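Local coordinates for neuraminidase (Bacteroides thetaiotaomicron, PDB 5MUL), which acts as a beta-propeller glycoside hydrolase, probably a rhamnosidase, and binds beta-D-glucuronic acid in a pocket that includes residues from a short helix, at residues Met96-Gly99 / Glu100-His104; Trp238-Ser241 / Asp242-Tyr246; Arg260-Gln263 / Asn264-Leu267; Glu389-Lys392 / Lys393-Leu397. All coordinates share one frame; numbering follows the deposited sequence. Where two conformers were deposited one is given.

Interactions 1 and 4 border the glucuronic acid pocket, whereas interactions 2 and 3 shape loops farther round the propeller. The short helix of interaction 4 binds the sugar directly through Glu389 and Lys392. The hairpin turn of interaction 1 flanks the same site: its nearest atoms are about 4 Å from those of interaction 4, with centres about 17 Å apart, and the nearest approach of Gly99 to the sugar is about 6 Å. In interaction 2 the side chain of Trp238 stays about 13 Å from it. Residues 260-267, interaction 3, follow that turn in the chain (centres about 25 Å apart) and lie on the opposite side of the chain's centre from interactions 1 and 4.

Interaction 1: residues Met96-Gly99 / Glu100-His104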
loop_
_atom_site.group_PDB
_atom_site.type_symbol
_atom_site.label_atom_id
_atom_site.label_comp_id
_atom_site.label_asym_id
_atom_site.label_seq_id
_atom_site.Cartn_x
_atom_site.Cartn_y
_atom_site.Cartn_z
ATOM N N MET A 96 3.036 1.517 12.125
ATOM C CA MET A 96 3.622 0.176 12.129
ATOM C C MET A 96 4.129 -0.094 13.527
ATOM O O MET A 96 4.551 0.827 14.221
ATOM C CB MET A 96 4.762 0.046 11.126
ATOM C CG MET A 96 5.298 -1.349 10.901
ATOM S SD MET A 96 4.089 -2.588 10.436
ATOM C CE MET A 96 3.260 -1.858 9.080
ATOM N N VAL A 97 4.129 -1.345 13.923
ATOM C CA VAL A 97 4.661 -1.734 15.226
ATOM C C VAL A 97 5.982 -2.429 14.996
ATOM O O VAL A 97 6.074 -3.260 14.092
ATOM C CB VAL A 97 3.673 -2.662 15.966
ATOM C CG1 VAL A 97 4.229 -3.050 17.324
ATOM C CG2 VAL A 97 2.302 -2.022 16.113
ATOM N N ASP A 98 6.998 -2.080 15.788
ATOM C CA ASP A 98 8.315 -2.722 15.708
ATOM C C ASP A 98 8.405 -4.009 16.535
ATOM O O ASP A 98 7.438 -4.387 17.192
ATOM C CB ASP A 98 9.437 -1.720 16.024
ATOM C CG ASP A 98 9.505 -1.296 17.476
ATOM O OD1 ASP A 98 9.072 -2.052 18.355
ATOM O OD2 ASP A 98 10.052 -0.217 17.713
ATOM N N GLY A 99 9.567 -4.659 16.536
ATOM C CA GLY A 99 9.717 -5.949 17.219
ATOM C C GLY A 99 9.663 -5.878 18.728
ATOM O O GLY A 99 9.545 -6.922 19.389
ATOM N N GLU A 100 9.794 -4.682 19.270
ATOM C CA GLU A 100 9.639 -4.456 20.713
ATOM C C GLU A 100 8.211 -4.049 21.083
ATOM O O GLU A 100 7.921 -3.846 22.272
ATOM C CB GLU A 100 10.626 -3.397 21.185
ATOM C CG GLU A 100 12.047 -3.904 21.242
ATOM C CD GLU A 100 13.074 -2.807 21.414
ATOM O OE1 GLU A 100 12.748 -1.577 21.451
ATOM O OE2 GLU A 100 14.262 -3.201 21.512
ATOM N N GLY A 101 7.313 -3.898 20.108
ATOM C CA GLY A 101 5.932 -3.507 20.375
ATOM C C GLY A 101 5.663 -2.023 20.391
ATOM O O GLY A 101 4.545 -1.615 20.747
ATOM N N TYR A 102 6.654 -1.193 20.047
ATOM C CA TYR A 102 6.422 0.236 19.945
ATOM C C TYR A 102 5.668 0.559 18.653
ATOM O O TYR A 102 6.003 0.016 17.566
ATOM C CB TYR A 102 7.708 1.048 19.958
ATOM C CG TYR A 102 8.387 1.147 21.298
ATOM C CD1 TYR A 102 9.333 0.206 21.687
ATOM C CD2 TYR A 102 8.112 2.192 22.148
ATOM C CE1 TYR A 102 9.976 0.303 22.918
ATOM C CE2 TYR A 102 8.751 2.308 23.376
ATOM C CZ TYR A 102 9.677 1.363 23.746
ATOM O OH TYR A 102 10.293 1.484 24.976
ATOM N N LEU A 103 4.704 1.460 18.752
ATOM C CA LEU A 103 3.970 1.948 17.584
ATOM C C LEU A 103 4.723 3.150 17.047
ATOM O O LEU A 103 5.039 4.073 17.788
ATOM C CB LEU A 103 2.547 2.345 17.991
ATOM C CG LEU A 103 1.584 2.685 16.882
ATOM C CD1 LEU A 103 1.255 1.509 15.976
ATOM C CD2 LEU A 103 0.325 3.225 17.556
ATOM N N HIS A 104 5.026 3.144 15.750
ATOM C CA HIS A 104 5.643 4.262 15.031
ATOM C C HIS A 104 4.560 4.846 14.149
ATOM O O HIS A 104 3.818 4.120 13.481
ATOM C CB HIS A 104 6.763 3.708 14.171
ATOM C CG HIS A 104 7.948 3.261 14.949
ATOM N ND1 HIS A 104 8.027 2.099 15.692
ATOM C CD2 HIS A 104 9.164 3.841 15.016
ATOM C CE1 HIS A 104 9.251 2.016 16.199
ATOM N NE2 HIS A 104 9.953 3.057 15.801
HETATM O O HOH W 1 11.945 0.473 19.552
#
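Asp98 stands near the edges of two rings. Its OD1 is near the plane of the Tyr102 ring, 4.0 Å from CD1, with the carboxylate and ring planes 68° apart. OD2 lies in the plane of the His104 imidazole beside CE1, but too close there to be trusted. Beyond the contact, Arg118 makes a cation-pi contact with Tyr102, and Tyr173 meets the His104 ring edge-to-face. The better evidence for what holds Asp98 is at OD1, which accepts the backbone N-H groups of Glu100 (N to OD1 2.9 Å) and Tyr102 (N to OD1 3.1 Å) from opposite faces of the carboxylate plane. A chi1 of 71° sets CG between the backbone N and carbonyl carbon, which puts OD1 within reach of both N-H groups. This is the beta hairpin of strands 92-97 and 103-108, closed by a type I turn from Asp98 to Gly101 with a G1 bulge: Gly101 has positive phi and donates from N to Asp98 O at 3.0 Å, while Asp98 N reaches Tyr102 O at 2.9 Å. On the other side of the hairpin Val97 CG2 meets Leu103 CD1 at 3.7 Å, a non-hydrogen-bonded pair, and Val97 CG1 packs on Gly101 CA. A water donates to both Asp98 OD2 and Glu100 OE1, bridging two like-charged groups. The backbone of Gly99 is hydrogen-bonded to Gly152, one of the glucuronate-binding residues.

Interaction 2: residues Trp238-Ser241 / Asp242-Tyr246; sequences WYKS and DGEQY
Glu244 O takes the backbone N-H of Lys240 at 2.8 Å (N to O), in a nearly linear bond of 167°, and also receives a CA-H contact from Tyr239. Tyr246 N bonds equally closely to Trp238 O. Between these two bonds Tyr239 and Gln245 form a single backbone bridge, beyond which the chain reverses through a type I turn from Lys240 to Gly243. Gly243, at positive phi, donates from N to Lys240 O at 3.1 Å and forms the G1 bulge; Asp242 adds an Asx turn, its OD1 accepting from Glu244 N at 2.9 Å. Lys240 CG, anti to the carbonyl carbon (chi1 -60°), is carried over one face of the Tyr246 ring, 3.9 Å from its centroid, a CH-pi contact. Its chain then runs on extended alongside Glu244, where NZ makes a weak salt bridge to OE2 at 3.3 Å; the firmer partner of NZ is Asn254 O. A second CH-pi contact puts Gln245 CG over a face of Tyr239, 4.3 Å from the centroid and 22° off the ring normal. A leucine in place of Tyr246 would probably leave the Lys240 methylenes without their aromatic face and the hydroxyl's partners, Tyr228 O and Glu256 N, without their mate. Trp238 CB touches CD2 of the same ring, 3.9 Å away, while the indole NE1 bonds to Gly235 O. A water bridges Trp238 N and Tyr246 O.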
loop_
_atom_site.group_PDB
_atom_site.type_symbol
_atom_site.label_atom_id
_atom_site.label_comp_id
_atom_site.label_asym_id
_atom_site.label_seq_id
_atom_site.Cartn_x
_atom_site.Cartn_y
_atom_site.Cartn_z
ATOM N N TRP A 238 19.992 -3.902 -5.000
ATOM C CA TRP A 238 18.750 -4.100 -5.685
ATOM C C TRP A 238 18.971 -4.974 -6.907
ATOM O O TRP A 238 20.016 -4.878 -7.592
ATOM C CB TRP A 238 18.116 -2.732 -6.071
ATOM C CG TRP A 238 17.722 -2.021 -4.834
ATOM C CD1 TRP A 238 18.508 -1.288 -4.021
ATOM C CD2 TRP A 238 16.430 -2.071 -4.211
ATOM N NE1 TRP A 238 17.791 -0.850 -2.923
ATOM C CE2 TRP A 238 16.513 -1.334 -3.019
ATOM C CE3 TRP A 238 15.219 -2.661 -4.550
ATOM C CZ2 TRP A 238 15.423 -1.192 -2.157
ATOM C CZ3 TRP A 238 14.143 -2.521 -3.682
ATOM C CH2 TRP A 238 14.257 -1.780 -2.516
ATOM N N TYR A 239 17.974 -5.786 -7.200
ATOM C CA TYR A 239 17.982 -6.751 -8.298
ATOM C C TYR A 239 16.766 -6.665 -9.157
ATOM O O TYR A 239 15.663 -6.309 -8.712
ATOM C CB TYR A 239 18.054 -8.191 -7.753
ATOM C CG TYR A 239 19.396 -8.550 -7.217
ATOM C CD1 TYR A 239 19.786 -8.224 -5.944
ATOM C CD2 TYR A 239 20.325 -9.198 -8.035
ATOM C CE1 TYR A 239 21.039 -8.528 -5.459
ATOM C CE2 TYR A 239 21.570 -9.505 -7.561
ATOM C CZ TYR A 239 21.944 -9.180 -6.286
ATOM O OH TYR A 239 23.200 -9.513 -5.830
ATOM N N LYS A 240 16.913 -7.083 -10.406
ATOM C CA LYS A 240 15.825 -7.419 -11.286
ATOM C C LYS A 240 15.338 -8.839 -10.957
ATOM O O LYS A 240 16.079 -9.638 -10.332
ATOM C CB LYS A 240 16.300 -7.345 -12.733
ATOM C CG LYS A 240 16.788 -5.955 -13.099
ATOM C CD LYS A 240 17.127 -5.806 -14.581
ATOM C CE LYS A 240 17.496 -4.361 -14.871
ATOM N NZ LYS A 240 17.647 -4.158 -16.347
ATOM N N SER A 241 14.128 -9.174 -11.409
ATOM C CA SER A 241 13.548 -10.506 -11.145
ATOM C C SER A 241 14.352 -11.661 -11.769
ATOM O O SER A 241 14.189 -12.812 -11.341
ATOM C CB SER A 241 12.123 -10.602 -11.660
ATOM O OG SER A 241 12.088 -10.629 -13.076
ATOM N N ASP A 242 15.191 -11.371 -12.767
ATOM C CA ASP A 242 16.000 -12.385 -13.461
ATOM C C ASP A 242 17.353 -12.586 -12.795
ATOM O O ASP A 242 18.202 -13.318 -13.317
ATOM C CB ASP A 242 16.140 -11.988 -14.954
ATOM C CG ASP A 242 16.936 -10.697 -15.172
ATOM O OD1 ASP A 242 17.509 -10.159 -14.211
ATOM O OD2 ASP A 242 16.985 -10.210 -16.337
ATOM N N GLY A 243 17.600 -11.952 -11.650
ATOM C CA GLY A 243 18.855 -12.077 -10.935
ATOM C C GLY A 243 19.974 -11.098 -11.317
ATOM O O GLY A 243 21.032 -11.134 -10.717
ATOM N N GLU A 244 19.734 -10.215 -12.277
ATOM C CA GLU A 244 20.701 -9.170 -12.629
ATOM C C GLU A 244 20.683 -8.107 -11.532
ATOM O O GLU A 244 19.609 -7.636 -11.128
ATOM C CB GLU A 244 20.355 -8.554 -13.988
ATOM C CG GLU A 244 21.319 -7.463 -14.504
ATOM C CD GLU A 244 20.897 -6.888 -15.859
ATOM O OE1 GLU A 244 20.939 -7.655 -16.845
ATOM O OE2 GLU A 244 20.529 -5.690 -15.959
ATOM N N GLN A 245 21.845 -7.714 -11.059
ATOM C CA GLN A 245 21.994 -6.686 -10.046
ATOM C C GLN A 245 21.924 -5.334 -10.713
ATOM O O GLN A 245 22.536 -5.102 -11.759
ATOM C CB GLN A 245 23.334 -6.837 -9.328
ATOM C CG GLN A 245 23.521 -5.959 -8.115
ATOM C CD GLN A 245 24.881 -6.205 -7.469
ATOM O OE1 GLN A 245 25.136 -7.288 -7.003
ATOM N NE2 GLN A 245 25.752 -5.214 -7.458
ATOM N N TYR A 246 21.188 -4.406 -10.119
ATOM C CA TYR A 246 21.162 -3.012 -10.583
ATOM C C TYR A 246 22.419 -2.301 -10.147
ATOM O O TYR A 246 22.905 -2.495 -9.046
ATOM C CB TYR A 246 19.968 -2.279 -9.948
ATOM C CG TYR A 246 18.661 -2.496 -10.560
ATOM C CD1 TYR A 246 18.332 -1.886 -11.754
ATOM C CD2 TYR A 246 17.678 -3.256 -9.906
ATOM C CE1 TYR A 246 17.081 -1.981 -12.308
ATOM C CE2 TYR A 246 16.426 -3.388 -10.461
ATOM C CZ TYR A 246 16.101 -2.725 -11.647
ATOM O OH TYR A 246 14.850 -2.789 -12.201
HETATM O O HOH W 2 22.120 -2.401 -6.317
#

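Interaction 3: residues Arg260-Gln263 / Asn264-Leu267; sequences RIPQ and NSEL
A side-chain-to-backbone bond across a tight corner organises this loop, which leads from strand 256-259 to strand 272-275. Ser265 OG donates to Pro262 O, three residues earlier, at 2.6 Å. The hydroxyl approaches from above the carbonyl plane, 42° out of it. What brings it there is the serine torsion: with chi1 at -60°, OG lies anti to the carbonyl carbon and faces the proline, whose ring carbon CG is 3.5 Å from OG. The chain can turn so sharply because Asn264 adopts left-handed backbone angles, phi 63°, just ahead of the serine. The backbone at the corner is further served by water: one molecule accepts from Ser265 N at 2.9 Å and, weakly, from Leu267 N. A different water links the two amide side chains, donating to Gln263 OE1 and Asn264 OD1, so that these oxygens are joined through solvent. The apolar part of the contact lies on the inner side. Ile261 CG2 packs on Ser265 CB at 3.7 Å, and its delta carbon, CD1, reaches Leu267 CD1 at 4.1 Å, the two side chains crossing at about a right angle. Glu266 turns the other way, its carboxylate bonding to Leu321 N and Thr320 OG1. The Ile261 and Leu267 side chains rest on Trp287 of strand 281-287, while the backbone of Ile261 is tied to Asp225 of strand 223-231, which places the corner between the sheets that hold these two strands.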
loop_
_atom_site.group_PDB
_atom_site.type_symbol
_atom_site.label_atom_id
_atom_site.label_comp_id
_atom_site.label_asym_id
_atom_site.label_seq_id
_atom_site.Cartn_x
_atom_site.Cartn_y
_atom_site.Cartn_z
ATOM N N ARG A 260 5.200 -3.156 -20.459
ATOM C CA ARG A 260 5.229 -1.930 -21.247
ATOM C C ARG A 260 3.796 -1.495 -21.489
ATOM O O ARG A 260 3.019 -2.245 -22.063
ATOM C CB ARG A 260 5.938 -2.161 -22.586
ATOM C CG ARG A 260 7.401 -2.568 -22.446
ATOM C CD ARG A 260 8.282 -1.405 -22.016
ATOM N NE ARG A 260 9.711 -1.726 -22.065
ATOM C CZ ARG A 260 10.686 -0.821 -22.119
ATOM N NH1 ARG A 260 10.408 0.469 -22.142
ATOM N NH2 ARG A 260 11.949 -1.206 -22.155
ATOM N N ILE A 261 3.437 -0.300 -21.013
ATOM C CA ILE A 261 2.090 0.224 -21.103
ATOM C C ILE A 261 2.226 1.682 -21.519
ATOM O O ILE A 261 2.749 2.512 -20.776
ATOM C CB ILE A 261 1.330 0.129 -19.748
ATOM C CG1 ILE A 261 1.338 -1.304 -19.206
ATOM C CG2 ILE A 261 -0.091 0.678 -19.881
ATOM C CD1 ILE A 261 1.271 -1.397 -17.690
ATOM N N PRO A 262 1.753 2.022 -22.729
ATOM C CA PRO A 262 2.052 3.376 -23.186
ATOM C C PRO A 262 1.235 4.434 -22.487
ATOM O O PRO A 262 0.249 4.121 -21.789
ATOM C CB PRO A 262 1.704 3.320 -24.682
ATOM C CG PRO A 262 0.701 2.249 -24.811
ATOM C CD PRO A 262 1.021 1.234 -23.741
ATOM N N GLN A 263 1.618 5.688 -22.674
ATOM C CA GLN A 263 0.791 6.796 -22.256
ATOM C C GLN A 263 -0.599 6.717 -22.904
ATOM O O GLN A 263 -0.780 6.020 -23.918
ATOM C CB GLN A 263 1.464 8.132 -22.614
ATOM C CG GLN A 263 2.792 8.358 -21.903
ATOM C CD GLN A 263 3.446 9.667 -22.298
ATOM O OE1 GLN A 263 2.796 10.714 -22.298
ATOM N NE2 GLN A 263 4.728 9.611 -22.604
ATOM N N ASN A 264 -1.564 7.391 -22.286
ATOM C CA ASN A 264 -2.945 7.434 -22.745
ATOM C C ASN A 264 -3.614 6.053 -22.726
ATOM O O ASN A 264 -4.471 5.758 -23.552
ATOM C CB ASN A 264 -3.055 8.105 -24.146
ATOM C CG ASN A 264 -2.499 9.522 -24.148
ATOM O OD1 ASN A 264 -1.405 9.770 -24.651
ATOM N ND2 ASN A 264 -3.223 10.442 -23.516
ATOM N N SER A 265 -3.208 5.207 -21.773
ATOM C CA SER A 265 -3.810 3.886 -21.572
ATOM C C SER A 265 -4.705 3.819 -20.336
ATOM O O SER A 265 -5.096 2.710 -19.931
ATOM C CB SER A 265 -2.729 2.829 -21.409
ATOM O OG SER A 265 -1.879 2.763 -22.555
ATOM N N GLU A 266 -5.015 4.951 -19.723
ATOM C CA GLU A 266 -5.804 4.985 -18.494
ATOM C C GLU A 266 -5.114 4.178 -17.373
ATOM O O GLU A 266 -5.796 3.635 -16.488
ATOM C CB GLU A 266 -7.246 4.486 -18.736
ATOM C CG GLU A 266 -7.919 5.142 -19.962
ATOM C CD GLU A 266 -8.021 6.651 -19.864
ATOM O OE1 GLU A 266 -7.799 7.228 -18.790
ATOM O OE2 GLU A 266 -8.410 7.295 -20.850
ATOM N N LEU A 267 -3.778 4.132 -17.401
ATOM C CA LEU A 267 -2.967 3.512 -16.365
ATOM C C LEU A 267 -2.964 4.431 -15.157
ATOM O O LEU A 267 -2.666 5.626 -15.251
ATOM C CB LEU A 267 -1.537 3.338 -16.841
ATOM C CG LEU A 267 -0.539 2.688 -15.869
ATOM C CD1 LEU A 267 -0.918 1.258 -15.509
ATOM C CD2 LEU A 267 0.884 2.728 -16.443
HETATM O O HOH W 3 -1.648 5.760 -19.375
HETATM O O HOH W 4 0.938 11.395 -24.124
#

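Interaction 4: residues Glu389-Lys392 / Lys393-Leu397; sequences ELWK and KQRKL. With BDP (beta-D-glucopyranuronic acid), chain B.
One side of the short helix 388-394 supplies part of the glucuronic acid pocket. Glu389 OE1 accepts from O3 of the sugar at 2.7 Å, and Lys392 NZ donates to its O2 at 2.8 Å. NZ also forms a salt bridge with Glu389 OE2, which offers its syn lone pair, and a hydrogen bond to Val202 O, so the acid and the amine position one another. Arg395, the first residue past the helix, has positive phi, and Trp391 O is gripped there twice: by Arg395 N at 2.9 Å and by Arg395 NH2 at 3.0 Å, from opposite faces of the carbonyl plane. A bend at chi2 (-70°) folds the arginine back, laying CD over the six-membered ring of Trp391, 4.0 Å from its centroid, with guanidinium and ring planes 19° apart. Were Trp391 replaced by an alanine, Arg395 would probably lose the surface beneath CD, and Val338 O its indole N-H donor. On another side of the helix Leu390 CD1 packs on Gln394 CD at 3.7 Å. Arg395 continues to Glu339 and Glu204 by salt bridges, while the indole and Leu397 lean on Val337 of strand 335-339 and Leu390 touches strand 45-48.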
loop_
_atom_site.group_PDB
_atom_site.type_symbol
_atom_site.label_atom_id
_atom_site.label_comp_id
_atom_site.label_asym_id
_atom_site.label_seq_id
_atom_site.Cartn_x
_atom_site.Cartn_y
_atom_site.Cartn_z
ATOM N N GLU A 389 -0.040 -7.345 7.814
ATOM C CA GLU A 389 0.614 -8.259 8.699
ATOM C C GLU A 389 -0.293 -9.400 9.125
ATOM O O GLU A 389 0.154 -10.535 9.279
ATOM C CB GLU A 389 1.207 -7.503 9.884
ATOM C CG GLU A 389 2.227 -6.462 9.432
ATOM C CD GLU A 389 3.301 -7.103 8.568
ATOM O OE1 GLU A 389 4.003 -7.958 9.110
ATOM O OE2 GLU A 389 3.403 -6.748 7.358
ATOM N N LEU A 390 -1.578 -9.092 9.330
ATOM C CA LEU A 390 -2.518 -10.135 9.676
ATOM C C LEU A 390 -2.571 -11.209 8.585
ATOM O O LEU A 390 -2.635 -12.414 8.900
ATOM C CB LEU A 390 -3.892 -9.545 9.950
ATOM C CG LEU A 390 -4.923 -10.583 10.417
ATOM C CD1 LEU A 390 -4.584 -11.217 11.763
ATOM C CD2 LEU A 390 -6.286 -9.930 10.441
ATOM N N TRP A 391 -2.544 -10.820 7.308
ATOM C CA TRP A 391 -2.521 -11.800 6.225
ATOM C C TRP A 391 -1.245 -12.619 6.244
ATOM O O TRP A 391 -1.273 -13.861 6.193
ATOM C CB TRP A 391 -2.656 -11.140 4.845
ATOM C CG TRP A 391 -2.671 -12.182 3.772
ATOM C CD1 TRP A 391 -1.632 -12.538 2.961
ATOM C CD2 TRP A 391 -3.745 -13.083 3.476
ATOM N NE1 TRP A 391 -2.025 -13.571 2.139
ATOM C CE2 TRP A 391 -3.294 -13.949 2.464
ATOM C CE3 TRP A 391 -5.047 -13.252 3.991
ATOM C CZ2 TRP A 391 -4.119 -14.905 1.903
ATOM C CZ3 TRP A 391 -5.867 -14.201 3.432
ATOM C CH2 TRP A 391 -5.392 -15.037 2.422
ATOM N N LYS A 392 -0.107 -11.959 6.408
ATOM C CA LYS A 392 1.151 -12.725 6.420
ATOM C C LYS A 392 1.233 -13.719 7.567
ATOM O O LYS A 392 1.749 -14.822 7.395
ATOM C CB LYS A 392 2.327 -11.809 6.586
ATOM C CG LYS A 392 2.579 -10.919 5.418
ATOM C CD LYS A 392 3.655 -9.959 5.882
ATOM C CE LYS A 392 3.916 -8.889 4.907
ATOM N NZ LYS A 392 5.037 -8.041 5.455
ATOM N N LYS A 393 0.782 -13.306 8.750
ATOM C CA LYS A 393 0.954 -14.113 9.967
ATOM C C LYS A 393 -0.139 -15.131 10.160
ATOM O O LYS A 393 0.150 -16.218 10.678
ATOM C CB LYS A 393 1.052 -13.228 11.219
ATOM C CG LYS A 393 2.285 -12.345 11.287
ATOM C CD LYS A 393 3.599 -13.116 11.252
ATOM C CE LYS A 393 4.787 -12.179 11.485
ATOM N NZ LYS A 393 6.029 -12.937 11.800
ATOM N N GLN A 394 -1.381 -14.814 9.786
ATOM C CA GLN A 394 -2.545 -15.669 10.110
ATOM C C GLN A 394 -3.422 -16.042 8.921
ATOM O O GLN A 394 -4.411 -16.769 9.061
ATOM C CB GLN A 394 -3.397 -14.977 11.186
ATOM C CG GLN A 394 -2.637 -14.618 12.461
ATOM C CD GLN A 394 -3.508 -14.270 13.655
ATOM O OE1 GLN A 394 -4.615 -14.771 13.799
ATOM N NE2 GLN A 394 -3.000 -13.400 14.517
ATOM N N ARG A 395 -3.092 -15.556 7.710
ATOM C CA ARG A 395 -3.939 -15.757 6.551
ATOM C C ARG A 395 -5.387 -15.386 6.817
ATOM O O ARG A 395 -6.300 -16.084 6.411
ATOM C CB ARG A 395 -3.822 -17.213 6.012
ATOM C CG ARG A 395 -2.423 -17.556 5.531
ATOM C CD ARG A 395 -2.065 -16.825 4.248
ATOM N NE ARG A 395 -0.803 -17.351 3.742
ATOM C CZ ARG A 395 0.397 -16.805 3.932
ATOM N NH1 ARG A 395 1.482 -17.401 3.444
ATOM N NH2 ARG A 395 0.532 -15.647 4.561
ATOM N N LYS A 396 -5.585 -14.244 7.475
ATOM C CA LYS A 396 -6.897 -13.655 7.643
ATOM C C LYS A 396 -6.867 -12.319 6.955
ATOM O O LYS A 396 -5.909 -11.550 7.140
ATOM C CB LYS A 396 -7.246 -13.458 9.119
ATOM C CG LYS A 396 -7.353 -14.758 9.918
ATOM C CD LYS A 396 -7.666 -14.491 11.382
ATOM C CE LYS A 396 -7.927 -15.781 12.139
ATOM N NZ LYS A 396 -7.376 -15.697 13.521
ATOM N N LEU A 397 -7.904 -12.032 6.176
ATOM C CA LEU A 397 -8.055 -10.806 5.413
ATOM C C LEU A 397 -8.986 -9.890 6.192
ATOM O O LEU A 397 -10.177 -10.215 6.411
ATOM C CB LEU A 397 -8.637 -11.086 4.017
ATOM C CG LEU A 397 -8.877 -9.858 3.161
ATOM C CD1 LEU A 397 -7.600 -9.047 2.968
ATOM C CD2 LEU A 397 -9.466 -10.284 1.822
HETATM C C1 BDP B . 9.383 -9.314 7.756
HETATM C C2 BDP B . 7.973 -9.818 7.486
HETATM C C3 BDP B . 7.075 -9.370 8.638
HETATM C C4 BDP B . 7.696 -9.755 9.990
HETATM C C5 BDP B . 9.098 -9.199 10.118
HETATM C C6 BDP B . 9.732 -9.553 11.435
HETATM O O2 BDP B . 7.443 -9.289 6.258
HETATM O O3 BDP B . 5.777 -9.928 8.470
HETATM O O4 BDP B . 6.885 -9.232 11.038
HETATM O O5 BDP B . 9.851 -9.764 9.051
HETATM O O6A BDP B . 10.174 -10.712 11.590
HETATM O O1 BDP B . 10.253 -9.841 6.754
HETATM O O6B BDP B . 9.793 -8.680 12.326
HETATM O O HOH W 5 1.054 -17.628 7.696
#